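Local coordinates for putative peptidyl-arginine deiminase family protein (Campylobacter jejuni subsp. jejuni serotype O:2, PDB 6B10) that probably hydrolyses agmatine to N-carbamoylputrescine as an agmatine deiminase, a step in polyamine biosynthesis, at residues Asp230-Pro235 against Leu253-Pro258; Asp209-Phe214 against Leu234-Met239; Val282-Asp287 against Ile292-Leu297. One frame throughout, in Å; residues are numbered along the deposited sequence.

Interaction 1 (Asp230-Pro235 against Leu253-Pro258); sequences DEHYLP and LPIPKP
Ile255 reaches across to the imidazole of His232, and this is the main touch between the two segments. The Ile255 side chain can be followed outward from CB. At CB it splits: CG1 turns into the position between the backbone N and the carbonyl carbon (chi1 65°), and the short branch CG2 takes the place opposite the carbonyl carbon. Only CD1, at the end of the CG1 branch, comes close to His232. Ile255 CD1 lies 3.7 Å from His232 ND1 and 3.8 Å from His232 CB, and meets the ring obliquely. The same methyl approaches the carboxylate of the neighbouring acid more loosely, with Ile255 CD1 4.4 Å from Asp230 OD1.

The His232 ring is tied to its own segment. Asp230 begins a type I beta turn that ends at Tyr233 and leads into helix 233-244, and its side chain caps the turn. Asp230 OD1 accepts from His232 N at 2.9 Å through its anti lone pair, in a nearly straight bond. Asp230 OD1 also accepts from His232 ND1 at 2.8 Å on its syn side. That second bond is more bent. His232 ND1 lies 17° out of the Asp230 carboxylate plane, and OD1 lies as far out of the imidazole plane. Two N-H groups grip one oxygen; the bond from ND1 limits the rotation of the imidazole. The contact lies within a beta-alpha-beta unit: the start of its helix faces the chain leaving strand 249-254.

Asp230 OD2 forms a salt bridge with Arg265. Asp230 OD2 also lies 4.3 Å from Pro258 CG, a loose touch at the margin of the contact.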
ATOM      1  N   ASP A 230      18.125  10.152 -17.294  1.00 50.58           N
ATOM      2  CA  ASP A 230      17.455  10.246 -15.991  1.00 47.73           C
ATOM      3  C   ASP A 230      18.233   9.504 -14.901  1.00 45.77           C
ATOM      4  O   ASP A 230      18.771   8.417 -15.130  1.00 45.93           O
ATOM      5  CB  ASP A 230      16.023   9.700 -16.095  1.00 47.82           C
ATOM      6  CG  ASP A 230      15.135  10.143 -14.940  1.00 47.06           C
ATOM      7  OD1 ASP A 230      15.312   9.632 -13.815  1.00 47.14           O
ATOM      8  OD2 ASP A 230      14.248  10.997 -15.156  1.00 44.85           O
ATOM      9  N   GLU A 231      18.286  10.098 -13.713  1.00 44.95           N
ATOM     10  CA  GLU A 231      19.007   9.503 -12.577  1.00 46.92           C
ATOM     11  C   GLU A 231      18.436   8.155 -12.119  1.00 44.47           C
ATOM     12  O   GLU A 231      19.133   7.368 -11.483  1.00 44.00           O
ATOM     13  CB  GLU A 231      19.058  10.477 -11.390  1.00 48.59           C
ATOM     14  CG  GLU A 231      17.706  10.845 -10.794  1.00 50.83           C
ATOM     15  CD  GLU A 231      17.822  11.866  -9.678  1.00 53.79           C
ATOM     16  OE1 GLU A 231      18.786  11.781  -8.885  1.00 57.27           O
ATOM     17  OE2 GLU A 231      16.945  12.751  -9.591  1.00 54.91           O
ATOM     18  N   HIS A 232      17.171   7.898 -12.444  1.00 42.98           N
ATOM     19  CA  HIS A 232      16.536   6.614 -12.148  1.00 40.95           C
ATOM     20  C   HIS A 232      16.964   5.480 -13.072  1.00 39.71           C
ATOM     21  O   HIS A 232      16.699   4.320 -12.765  1.00 38.95           O
ATOM     22  CB  HIS A 232      15.017   6.746 -12.240  1.00 40.60           C
ATOM     23  CG  HIS A 232      14.423   7.628 -11.194  1.00 39.61           C
ATOM     24  ND1 HIS A 232      14.016   8.917 -11.452  1.00 39.46           N
ATOM     25  CD2 HIS A 232      14.154   7.403  -9.887  1.00 39.82           C
ATOM     26  CE1 HIS A 232      13.519   9.448 -10.348  1.00 39.11           C
ATOM     27  NE2 HIS A 232      13.591   8.549  -9.384  1.00 38.81           N
ATOM     28  N   TYR A 233      17.607   5.793 -14.194  1.00 39.07           N
ATOM     29  CA  TYR A 233      17.860   4.784 -15.226  1.00 39.94           C
ATOM     30  C   TYR A 233      18.615   3.554 -14.721  1.00 40.90           C
ATOM     31  O   TYR A 233      18.132   2.429 -14.866  1.00 41.63           O
ATOM     32  CB  TYR A 233      18.607   5.380 -16.427  1.00 40.14           C
ATOM     33  CG  TYR A 233      18.820   4.369 -17.527  1.00 40.22           C
ATOM     34  CD1 TYR A 233      17.813   4.091 -18.442  1.00 40.67           C
ATOM     35  CD2 TYR A 233      20.018   3.662 -17.635  1.00 40.99           C
ATOM     36  CE1 TYR A 233      17.992   3.153 -19.444  1.00 41.77           C
ATOM     37  CE2 TYR A 233      20.210   2.722 -18.636  1.00 41.62           C
ATOM     38  CZ  TYR A 233      19.194   2.469 -19.535  1.00 43.43           C
ATOM     39  OH  TYR A 233      19.373   1.534 -20.530  1.00 45.55           O
ATOM     40  N   LEU A 234      19.799   3.767 -14.148  1.00 40.90           N
ATOM     41  CA  LEU A 234      20.674   2.654 -13.750  1.00 41.20           C
ATOM     42  C   LEU A 234      20.206   1.896 -12.498  1.00 38.01           C
ATOM     43  O   LEU A 234      20.276   0.667 -12.477  1.00 37.98           O
ATOM     44  CB  LEU A 234      22.130   3.125 -13.581  1.00 43.59           C
ATOM     45  CG  LEU A 234      22.844   3.577 -14.865  1.00 46.13           C
ATOM     46  CD1 LEU A 234      24.189   4.209 -14.533  1.00 46.95           C
ATOM     47  CD2 LEU A 234      23.024   2.429 -15.854  1.00 46.63           C
ATOM     48  N   PRO A 235      19.747   2.615 -11.453  1.00 34.96           N
ATOM     49  CA  PRO A 235      19.147   1.929 -10.311  1.00 34.29           C
ATOM     50  C   PRO A 235      17.996   1.007 -10.708  1.00 33.73           C
ATOM     51  O   PRO A 235      17.935  -0.130 -10.241  1.00 34.07           O
ATOM     52  CB  PRO A 235      18.628   3.074  -9.446  1.00 35.09           C
ATOM     53  CG  PRO A 235      19.517   4.219  -9.770  1.00 35.74           C
ATOM     54  CD  PRO A 235      19.889   4.061 -11.211  1.00 35.60           C
ATOM     55  N   LEU A 253       6.596  -0.928 -15.610  1.00 22.38           N
ATOM     56  CA  LEU A 253       5.845   0.288 -15.334  1.00 22.17           C
ATOM     57  C   LEU A 253       6.771   1.473 -15.554  1.00 23.05           C
ATOM     58  O   LEU A 253       7.416   1.925 -14.618  1.00 22.85           O
ATOM     59  CB  LEU A 253       5.342   0.280 -13.888  1.00 21.55           C
ATOM     60  CG  LEU A 253       4.497  -0.920 -13.460  1.00 21.40           C
ATOM     61  CD1 LEU A 253       4.287  -0.902 -11.953  1.00 21.21           C
ATOM     62  CD2 LEU A 253       3.160  -0.946 -14.198  1.00 21.41           C
ATOM     63  N   PRO A 254       6.860   1.974 -16.802  1.00 24.37           N
ATOM     64  CA  PRO A 254       7.786   3.073 -17.083  1.00 24.24           C
ATOM     65  C   PRO A 254       7.385   4.352 -16.373  1.00 24.13           C
ATOM     66  O   PRO A 254       6.254   4.798 -16.501  1.00 23.66           O
ATOM     67  CB  PRO A 254       7.682   3.249 -18.604  1.00 24.74           C
ATOM     68  CG  PRO A 254       6.354   2.665 -18.969  1.00 24.38           C
ATOM     69  CD  PRO A 254       6.155   1.529 -18.017  1.00 24.39           C
ATOM     70  N   ILE A 255       8.312   4.938 -15.626  1.00 25.02           N
ATOM     71  CA  ILE A 255       8.009   6.152 -14.873  1.00 25.74           C
ATOM     72  C   ILE A 255       7.670   7.293 -15.830  1.00 25.88           C
ATOM     73  O   ILE A 255       8.159   7.323 -16.961  1.00 24.84           O
ATOM     74  CB  ILE A 255       9.157   6.562 -13.916  1.00 26.54           C
ATOM     75  CG1 ILE A 255      10.430   6.945 -14.679  1.00 26.96           C
ATOM     76  CG2 ILE A 255       9.428   5.445 -12.915  1.00 26.76           C
ATOM     77  CD1 ILE A 255      11.573   7.403 -13.784  1.00 27.60           C
ATOM     78  N   PRO A 256       6.803   8.219 -15.397  1.00 26.64           N
ATOM     79  CA  PRO A 256       6.454   9.321 -16.276  1.00 27.61           C
ATOM     80  C   PRO A 256       7.611  10.311 -16.402  1.00 28.22           C
ATOM     81  O   PRO A 256       8.627  10.165 -15.720  1.00 27.11           O
ATOM     82  CB  PRO A 256       5.261   9.965 -15.569  1.00 27.11           C
ATOM     83  CG  PRO A 256       5.481   9.672 -14.133  1.00 26.56           C
ATOM     84  CD  PRO A 256       6.143   8.329 -14.084  1.00 26.81           C
ATOM     85  N   LYS A 257       7.463  11.299 -17.277  1.00 29.89           N
ATOM     86  CA  LYS A 257       8.436  12.376 -17.354  1.00 31.61           C
ATOM     87  C   LYS A 257       8.422  13.124 -16.019  1.00 32.48           C
ATOM     88  O   LYS A 257       7.411  13.107 -15.318  1.00 32.58           O
ATOM     89  CB  LYS A 257       8.120  13.336 -18.504  1.00 32.48           C
ATOM     90  CG  LYS A 257       8.185  12.715 -19.895  1.00 33.24           C
ATOM     91  CD  LYS A 257       9.585  12.253 -20.261  1.00 33.61           C
ATOM     92  CE  LYS A 257       9.657  11.831 -21.721  1.00 36.28           C
ATOM     93  N   PRO A 258       9.546  13.763 -15.658  1.00 33.70           N
ATOM     94  CA  PRO A 258       9.646  14.500 -14.395  1.00 35.74           C
ATOM     95  C   PRO A 258       8.468  15.442 -14.121  1.00 38.04           C
ATOM     96  O   PRO A 258       8.094  16.227 -14.995  1.00 40.17           O
ATOM     97  CB  PRO A 258      10.943  15.296 -14.560  1.00 35.08           C
ATOM     98  CG  PRO A 258      11.776  14.467 -15.479  1.00 34.39           C
ATOM     99  CD  PRO A 258      10.825  13.755 -16.395  1.00 33.34           C
TER

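Interaction 2 (Asp209-Phe214 against Leu234-Met239); sequences DTLARF and LPLQKM
Leu211 and Met239 meet side chain against side chain, and Leu236 joins from one turn earlier on the helix. No hydrogen bond crosses here; the contact is apolar packing between buried residues. Met239 has CG opposite its backbone N (chi1 -167°), and its chain stays extended through chi2. This carries the sulfur out from the helix to Leu211. The chain then bends at chi3 (73°), which sets the terminal methyl against the backbone: Met239 CE lies 3.7 Å from Leu211 O.

The sulfur rests along the Leu211 side chain. Met239 SD is 3.8 Å from Leu211 CB and 3.9 Å from Leu211 CD2, with CG and CD1 only slightly farther. Leu211 holds CG opposite its carbonyl carbon (chi1 -70°), which lays the whole branched side chain along that sulfur. Leu211 CD2 is shared: besides the sulfur it meets Leu236 CD2 at 3.9 Å. That single methyl makes the contact of Leu236.

Leu211 lies just before strand 212-216, an outermost strand of a three-stranded sheet within this chain. Its backbone is hydrogen-bonded to Cys223 of the adjoining antiparallel strand 219-224. Met239 also touches His222 of that strand, so helix 233-244 packs on the sheet where strand 212-216 begins.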
ATOM      1  N   ASP A 209       6.557  -0.653  -2.219  1.00 27.16           N
ATOM      2  CA  ASP A 209       5.358  -0.331  -2.992  1.00 26.78           C
ATOM      3  C   ASP A 209       5.513   0.894  -3.909  1.00 26.73           C
ATOM      4  O   ASP A 209       4.551   1.290  -4.560  1.00 26.27           O
ATOM      5  CB  ASP A 209       4.110  -0.227  -2.094  1.00 27.07           C
ATOM      6  CG  ASP A 209       4.077   1.044  -1.237  1.00 26.66           C
ATOM      7  OD1 ASP A 209       5.101   1.744  -1.127  1.00 27.59           O
ATOM      8  OD2 ASP A 209       3.005   1.344  -0.676  1.00 24.64           O
ATOM      9  N   THR A 210       6.712   1.485  -3.967  1.00 26.02           N
ATOM     10  CA  THR A 210       7.024   2.487  -4.987  1.00 25.72           C
ATOM     11  C   THR A 210       7.805   1.873  -6.149  1.00 25.12           C
ATOM     12  O   THR A 210       7.993   2.518  -7.172  1.00 26.56           O
ATOM     13  CB  THR A 210       7.847   3.667  -4.427  1.00 25.68           C
ATOM     14  OG1 THR A 210       9.135   3.203  -4.026  1.00 26.57           O
ATOM     15  CG2 THR A 210       7.151   4.312  -3.229  1.00 26.20           C
ATOM     16  N   LEU A 211       8.242   0.628  -5.992  1.00 24.60           N
ATOM     17  CA  LEU A 211       9.157  -0.003  -6.936  1.00 24.16           C
ATOM     18  C   LEU A 211       8.608  -1.242  -7.624  1.00 23.42           C
ATOM     19  O   LEU A 211       8.754  -1.384  -8.838  1.00 22.67           O
ATOM     20  CB  LEU A 211      10.443  -0.398  -6.211  1.00 24.63           C
ATOM     21  CG  LEU A 211      11.347   0.744  -5.758  1.00 25.16           C
ATOM     22  CD1 LEU A 211      12.483   0.181  -4.927  1.00 25.22           C
ATOM     23  CD2 LEU A 211      11.882   1.503  -6.961  1.00 25.85           C
ATOM     24  N   ALA A 212       8.020  -2.151  -6.846  1.00 22.80           N
ATOM     25  CA  ALA A 212       7.649  -3.474  -7.357  1.00 22.99           C
ATOM     26  C   ALA A 212       6.534  -4.093  -6.539  1.00 22.09           C
ATOM     27  O   ALA A 212       6.520  -3.965  -5.318  1.00 22.51           O
ATOM     28  CB  ALA A 212       8.862  -4.397  -7.360  1.00 22.93           C
ATOM     29  N   ARG A 213       5.630  -4.790  -7.225  1.00 21.10           N
ATOM     30  CA  ARG A 213       4.411  -5.319  -6.638  1.00 20.95           C
ATOM     31  C   ARG A 213       4.009  -6.603  -7.350  1.00 21.07           C
ATOM     32  O   ARG A 213       4.061  -6.662  -8.575  1.00 21.32           O
ATOM     33  CB  ARG A 213       3.243  -4.338  -6.841  1.00 21.44           C
ATOM     34  CG  ARG A 213       3.424  -2.913  -6.338  1.00 21.58           C
ATOM     35  CD  ARG A 213       3.302  -2.794  -4.827  1.00 21.56           C
ATOM     36  NE  ARG A 213       2.014  -3.273  -4.343  1.00 21.20           N
ATOM     37  CZ  ARG A 213       0.874  -2.580  -4.359  1.00 21.46           C
ATOM     38  NH1 ARG A 213       0.813  -1.345  -4.840  1.00 21.52           N
ATOM     39  NH2 ARG A 213      -0.232  -3.145  -3.906  1.00 21.77           N
ATOM     40  N   PHE A 214       3.584  -7.617  -6.603  1.00 20.20           N
ATOM     41  CA  PHE A 214       2.880  -8.735  -7.212  1.00 20.65           C
ATOM     42  C   PHE A 214       1.505  -8.279  -7.683  1.00 20.70           C
ATOM     43  O   PHE A 214       0.795  -7.560  -6.964  1.00 19.38           O
ATOM     44  CB  PHE A 214       2.694  -9.891  -6.228  1.00 21.06           C
ATOM     45  CG  PHE A 214       3.961 -10.616  -5.902  1.00 21.49           C
ATOM     46  CD1 PHE A 214       4.513 -11.505  -6.813  1.00 22.24           C
ATOM     47  CD2 PHE A 214       4.604 -10.415  -4.689  1.00 21.95           C
ATOM     48  CE1 PHE A 214       5.688 -12.178  -6.520  1.00 22.33           C
ATOM     49  CE2 PHE A 214       5.776 -11.087  -4.387  1.00 22.17           C
ATOM     50  CZ  PHE A 214       6.317 -11.969  -5.306  1.00 22.44           C
ATOM     51  N   LEU A 234      19.799   3.767 -14.148  1.00 40.90           N
ATOM     52  CA  LEU A 234      20.674   2.654 -13.750  1.00 41.20           C
ATOM     53  C   LEU A 234      20.206   1.896 -12.498  1.00 38.01           C
ATOM     54  O   LEU A 234      20.276   0.667 -12.477  1.00 37.98           O
ATOM     55  CB  LEU A 234      22.130   3.125 -13.581  1.00 43.59           C
ATOM     56  CG  LEU A 234      22.844   3.577 -14.865  1.00 46.13           C
ATOM     57  CD1 LEU A 234      24.189   4.209 -14.533  1.00 46.95           C
ATOM     58  CD2 LEU A 234      23.024   2.429 -15.854  1.00 46.63           C
ATOM     59  N   PRO A 235      19.747   2.615 -11.453  1.00 34.96           N
ATOM     60  CA  PRO A 235      19.147   1.929 -10.311  1.00 34.29           C
ATOM     61  C   PRO A 235      17.996   1.007 -10.708  1.00 33.73           C
ATOM     62  O   PRO A 235      17.935  -0.130 -10.241  1.00 34.07           O
ATOM     63  CB  PRO A 235      18.628   3.074  -9.446  1.00 35.09           C
ATOM     64  CG  PRO A 235      19.517   4.219  -9.770  1.00 35.74           C
ATOM     65  CD  PRO A 235      19.889   4.061 -11.211  1.00 35.60           C
ATOM     66  N   LEU A 236      17.106   1.491 -11.571  1.00 33.08           N
ATOM     67  CA  LEU A 236      15.977   0.689 -12.031  1.00 33.23           C
ATOM     68  C   LEU A 236      16.398  -0.401 -13.010  1.00 34.53           C
ATOM     69  O   LEU A 236      15.805  -1.480 -13.019  1.00 33.60           O
ATOM     70  CB  LEU A 236      14.873   1.572 -12.627  1.00 31.79           C
ATOM     71  CG  LEU A 236      14.179   2.472 -11.596  1.00 31.50           C
ATOM     72  CD1 LEU A 236      13.124   3.338 -12.262  1.00 31.69           C
ATOM     73  CD2 LEU A 236      13.563   1.660 -10.463  1.00 31.04           C
ATOM     74  N   GLN A 237      17.420  -0.139 -13.822  1.00 35.76           N
ATOM     75  CA  GLN A 237      17.969  -1.199 -14.672  1.00 37.87           C
ATOM     76  C   GLN A 237      18.582  -2.317 -13.828  1.00 36.88           C
ATOM     77  O   GLN A 237      18.397  -3.491 -14.133  1.00 36.11           O
ATOM     78  CB  GLN A 237      18.986  -0.654 -15.679  1.00 39.37           C
ATOM     79  CG  GLN A 237      18.347   0.025 -16.886  1.00 42.16           C
ATOM     80  CD  GLN A 237      17.589  -0.941 -17.794  1.00 43.77           C
ATOM     81  OE1 GLN A 237      17.982  -2.093 -17.962  1.00 45.40           O
ATOM     82  NE2 GLN A 237      16.498  -0.464 -18.389  1.00 45.82           N
ATOM     83  N   LYS A 238      19.288  -1.952 -12.760  1.00 37.05           N
ATOM     84  CA  LYS A 238      19.849  -2.948 -11.840  1.00 38.51           C
ATOM     85  C   LYS A 238      18.750  -3.720 -11.093  1.00 36.75           C
ATOM     86  O   LYS A 238      18.828  -4.941 -10.943  1.00 36.10           O
ATOM     87  CB  LYS A 238      20.790  -2.288 -10.832  1.00 40.66           C
ATOM     88  CG  LYS A 238      22.124  -1.841 -11.408  1.00 42.67           C
ATOM     89  CD  LYS A 238      22.935  -1.111 -10.350  1.00 44.65           C
ATOM     90  CE  LYS A 238      24.121  -0.376 -10.948  1.00 47.00           C
ATOM     91  NZ  LYS A 238      24.707   0.574  -9.965  1.00 48.38           N
ATOM     92  N   MET A 239      17.730  -3.006 -10.629  1.00 35.23           N
ATOM     93  CA  MET A 239      16.570  -3.650 -10.015  1.00 33.58           C
ATOM     94  C   MET A 239      15.932  -4.648 -10.983  1.00 33.32           C
ATOM     95  O   MET A 239      15.548  -5.744 -10.582  1.00 33.62           O
ATOM     96  CB  MET A 239      15.537  -2.612  -9.574  1.00 32.43           C
ATOM     97  CG  MET A 239      14.454  -3.173  -8.659  1.00 31.33           C
ATOM     98  SD  MET A 239      13.200  -1.948  -8.238  1.00 30.08           S
ATOM     99  CE  MET A 239      12.319  -1.836  -9.793  1.00 30.82           C
TER

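Interaction 3 (Val282-Asp287 against Ile292-Leu297); sequences VPFYKD and IIAKRL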
ATOM      1  N   VAL A 282      -5.223   2.564 -10.261  1.00 23.48           N
ATOM      2  CA  VAL A 282      -3.846   2.945 -10.606  1.00 23.54           C
ATOM      3  C   VAL A 282      -3.684   4.462 -10.590  1.00 22.97           C
ATOM      4  O   VAL A 282      -4.584   5.184 -11.009  1.00 23.03           O
ATOM      5  CB  VAL A 282      -3.405   2.364 -11.979  1.00 24.02           C
ATOM      6  CG1 VAL A 282      -3.482   0.847 -11.964  1.00 24.45           C
ATOM      7  CG2 VAL A 282      -4.251   2.896 -13.132  1.00 24.87           C
ATOM      8  N   PRO A 283      -2.534   4.952 -10.107  1.00 23.27           N
ATOM      9  CA  PRO A 283      -2.309   6.390 -10.156  1.00 23.98           C
ATOM     10  C   PRO A 283      -2.061   6.871 -11.586  1.00 25.02           C
ATOM     11  O   PRO A 283      -1.318   6.229 -12.335  1.00 26.03           O
ATOM     12  CB  PRO A 283      -1.063   6.596  -9.284  1.00 24.30           C
ATOM     13  CG  PRO A 283      -0.382   5.275  -9.227  1.00 23.99           C
ATOM     14  CD  PRO A 283      -1.404   4.218  -9.511  1.00 23.55           C
ATOM     15  N   PHE A 284      -2.723   7.961 -11.956  1.00 24.94           N
ATOM     16  CA  PHE A 284      -2.484   8.666 -13.211  1.00 25.29           C
ATOM     17  C   PHE A 284      -1.801   9.987 -12.864  1.00 26.11           C
ATOM     18  O   PHE A 284      -2.086  10.594 -11.823  1.00 26.42           O
ATOM     19  CB  PHE A 284      -3.809   8.924 -13.941  1.00 24.58           C
ATOM     20  CG  PHE A 284      -4.240   7.819 -14.888  1.00 24.53           C
ATOM     21  CD1 PHE A 284      -3.693   6.534 -14.832  1.00 24.48           C
ATOM     22  CD2 PHE A 284      -5.229   8.070 -15.835  1.00 24.13           C
ATOM     23  CE1 PHE A 284      -4.110   5.542 -15.713  1.00 24.91           C
ATOM     24  CE2 PHE A 284      -5.654   7.081 -16.714  1.00 24.51           C
ATOM     25  CZ  PHE A 284      -5.097   5.814 -16.653  1.00 25.07           C
ATOM     26  N   TYR A 285      -0.890  10.422 -13.727  1.00 27.53           N
ATOM     27  CA  TYR A 285      -0.119  11.654 -13.510  1.00 27.98           C
ATOM     28  C   TYR A 285      -0.211  12.633 -14.694  1.00 28.91           C
ATOM     29  O   TYR A 285       0.551  13.607 -14.771  1.00 29.07           O
ATOM     30  CB  TYR A 285       1.338  11.290 -13.223  1.00 26.89           C
ATOM     31  CG  TYR A 285       1.512  10.388 -12.012  1.00 27.47           C
ATOM     32  CD1 TYR A 285       1.247  10.859 -10.722  1.00 27.35           C
ATOM     33  CD2 TYR A 285       1.953   9.068 -12.150  1.00 27.20           C
ATOM     34  CE1 TYR A 285       1.397  10.042  -9.610  1.00 27.14           C
ATOM     35  CE2 TYR A 285       2.112   8.242 -11.041  1.00 27.36           C
ATOM     36  CZ  TYR A 285       1.840   8.733  -9.772  1.00 27.62           C
ATOM     37  OH  TYR A 285       2.002   7.918  -8.661  1.00 26.69           O
ATOM     38  N   LYS A 286      -1.154  12.375 -15.597  1.00 29.89           N
ATOM     39  CA  LYS A 286      -1.344  13.162 -16.825  1.00 32.05           C
ATOM     40  C   LYS A 286      -0.100  13.124 -17.721  1.00 30.54           C
ATOM     41  O   LYS A 286       0.424  14.155 -18.149  1.00 30.49           O
ATOM     42  CB  LYS A 286      -1.780  14.600 -16.506  1.00 34.08           C
ATOM     43  CG  LYS A 286      -3.016  14.700 -15.615  1.00 36.72           C
ATOM     44  CD  LYS A 286      -4.220  13.994 -16.227  1.00 39.37           C
ATOM     45  CE  LYS A 286      -5.491  14.189 -15.411  1.00 41.85           C
ATOM     46  NZ  LYS A 286      -5.900  15.616 -15.288  1.00 43.52           N
ATOM     47  N   ASP A 287       0.337  11.902 -17.995  1.00 28.73           N
ATOM     48  CA  ASP A 287       1.496  11.612 -18.824  1.00 28.11           C
ATOM     49  C   ASP A 287       1.079  10.476 -19.738  1.00 27.84           C
ATOM     50  O   ASP A 287       0.213   9.683 -19.376  1.00 27.57           O
ATOM     51  CB  ASP A 287       2.672  11.196 -17.930  1.00 28.26           C
ATOM     52  CG  ASP A 287       3.929  10.853 -18.710  1.00 28.14           C
ATOM     53  OD1 ASP A 287       3.997   9.759 -19.319  1.00 28.18           O
ATOM     54  OD2 ASP A 287       4.872  11.659 -18.681  1.00 27.98           O
ATOM     55  N   ILE A 292      -0.270   3.675 -21.166  1.00 25.65           N
ATOM     56  CA  ILE A 292       0.556   2.492 -21.405  1.00 25.63           C
ATOM     57  C   ILE A 292       0.439   1.506 -20.244  1.00 24.90           C
ATOM     58  O   ILE A 292       0.256   0.300 -20.461  1.00 23.85           O
ATOM     59  CB  ILE A 292       2.038   2.868 -21.661  1.00 26.56           C
ATOM     60  CG1 ILE A 292       2.160   3.646 -22.983  1.00 27.50           C
ATOM     61  CG2 ILE A 292       2.918   1.624 -21.716  1.00 26.39           C
ATOM     62  CD1 ILE A 292       3.550   4.157 -23.278  1.00 27.71           C
ATOM     63  N   ILE A 293       0.540   2.008 -19.013  1.00 24.17           N
ATOM     64  CA  ILE A 293       0.508   1.123 -17.852  1.00 23.88           C
ATOM     65  C   ILE A 293      -0.891   0.548 -17.623  1.00 24.19           C
ATOM     66  O   ILE A 293      -1.022  -0.612 -17.257  1.00 22.69           O
ATOM     67  CB  ILE A 293       1.104   1.762 -16.578  1.00 24.28           C
ATOM     68  CG1 ILE A 293       0.301   2.979 -16.105  1.00 24.53           C
ATOM     69  CG2 ILE A 293       2.567   2.132 -16.821  1.00 24.05           C
ATOM     70  CD1 ILE A 293      -0.555   2.719 -14.889  1.00 25.22           C
ATOM     71  N   ALA A 294      -1.929   1.340 -17.900  1.00 24.91           N
ATOM     72  CA  ALA A 294      -3.314   0.883 -17.738  1.00 24.67           C
ATOM     73  C   ALA A 294      -3.661  -0.250 -18.703  1.00 24.81           C
ATOM     74  O   ALA A 294      -4.289  -1.228 -18.306  1.00 24.80           O
ATOM     75  CB  ALA A 294      -4.286   2.039 -17.916  1.00 24.43           C
ATOM     76  N   LYS A 295      -3.263  -0.116 -19.964  1.00 25.82           N
ATOM     77  CA  LYS A 295      -3.502  -1.174 -20.958  1.00 26.43           C
ATOM     78  C   LYS A 295      -2.714  -2.430 -20.614  1.00 24.96           C
ATOM     79  O   LYS A 295      -3.240  -3.540 -20.680  1.00 23.57           O
ATOM     80  CB  LYS A 295      -3.140  -0.695 -22.369  1.00 28.55           C
ATOM     81  CG  LYS A 295      -4.058   0.403 -22.868  1.00 30.79           C
ATOM     82  CD  LYS A 295      -3.824   0.745 -24.331  1.00 33.77           C
ATOM     83  CE  LYS A 295      -2.456   1.346 -24.554  1.00 35.73           C
ATOM     84  NZ  LYS A 295      -2.421   2.123 -25.828  1.00 38.65           N
ATOM     85  N   ARG A 296      -1.459  -2.239 -20.222  1.00 24.39           N
ATOM     86  CA  ARG A 296      -0.572  -3.341 -19.866  1.00 24.63           C
ATOM     87  C   ARG A 296      -1.103  -4.118 -18.656  1.00 23.97           C
ATOM     88  O   ARG A 296      -1.248  -5.349 -18.713  1.00 23.85           O
ATOM     89  CB  ARG A 296       0.829  -2.796 -19.580  1.00 26.31           C
ATOM     90  CG  ARG A 296       1.964  -3.778 -19.778  1.00 27.13           C
ATOM     91  CD  ARG A 296       3.308  -3.058 -19.679  1.00 27.81           C
ATOM     92  NE  ARG A 296       3.736  -2.492 -20.956  1.00 27.76           N
ATOM     93  CZ  ARG A 296       4.769  -1.670 -21.123  1.00 27.56           C
ATOM     94  NH1 ARG A 296       5.504  -1.265 -20.091  1.00 27.26           N
ATOM     95  NH2 ARG A 296       5.068  -1.242 -22.340  1.00 28.33           N
ATOM     96  N   LEU A 297      -1.421  -3.404 -17.576  1.00 22.21           N
ATOM     97  CA  LEU A 297      -1.952  -4.041 -16.375  1.00 21.67           C
ATOM     98  C   LEU A 297      -3.319  -4.686 -16.627  1.00 22.52           C
ATOM     99  O   LEU A 297      -3.608  -5.766 -16.114  1.00 21.70           O
ATOM    100  CB  LEU A 297      -2.063  -3.028 -15.235  1.00 21.27           C
ATOM    101  CG  LEU A 297      -0.761  -2.583 -14.561  1.00 20.70           C
ATOM    102  CD1 LEU A 297      -0.996  -1.331 -13.731  1.00 20.67           C
ATOM    103  CD2 LEU A 297      -0.199  -3.689 -13.687  1.00 20.52           C
TER
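Strand 282-284 and helix 292-297 run nearly antiparallel, with their axes 161° apart in direction and 9.8 Å from each other at closest approach. Val282 lies opposite Ala294, where the backbones come nearest. Its side chain points to the helix and divides its branches between two residues one turn apart. Val282 CG1, opposite the carbonyl carbon, meets Leu297 CD1 at 3.7 Å. Val282 CG2 takes the position between the backbone N and the carbonyl carbon and lies 4.1 Å from Ile293 CD1. Val282 CB is equally distant from that methyl. The valine points toward the helix while Ile293 and Leu297 point back, so the side chains pass one another.

Ile293 reaches the strand with one atom, CD1. Its chi2 of 105° is away from the usual staggered values, and this turn sets the methyl beside Val282. The same CD1 also approaches Pro283 O, more loosely.

Strand 279-284, helix 289-300 and strand 305-310 make a beta-alpha-beta unit, and this contact lays its helix on its first strand. Backbone hydrogen bonds join Val282 and Phe284 to strand 305-310, which lies parallel alongside. Val282 and Ala294 both touch Ile306 of that strand, which adds an apolar residue from it to the contact.

Phe284 adds the last contact. Its ring comes to Ala294 with its rim, and the alanine methyl lies near the ring plane. Ala294 CB is 4.1 Å from both Phe284 CE1 and Phe284 CZ. Beyond the strand, Asp287 caps the start of the helix: Asp287 OD1 accepts from Asn289 N just past the segment. Ile293, Arg296 and Leu297 also touch strand 249-254.

How the interactions relate
From the N terminus, segment 209-214 comes first. Interaction 2 closes the loop from it through strand 219-224 to helix 233-244. Interaction 1 opens in the turn leading into that helix, before interaction 2 has closed, and its segment shares Leu234 and Pro235 with it. Its loop runs through the helix and strand 249-254 to 253-258, so the two loops overlap and both contacts reach the same sheet. Interaction 3 follows separately and closes a short loop between strand 279-284 and helix 289-300. It touches interaction 1 where Asp287 OD2 probably bonds to Lys257 N and Pro254 packs on Ile293 and Arg296. This joins two consecutive beta-alpha-beta units.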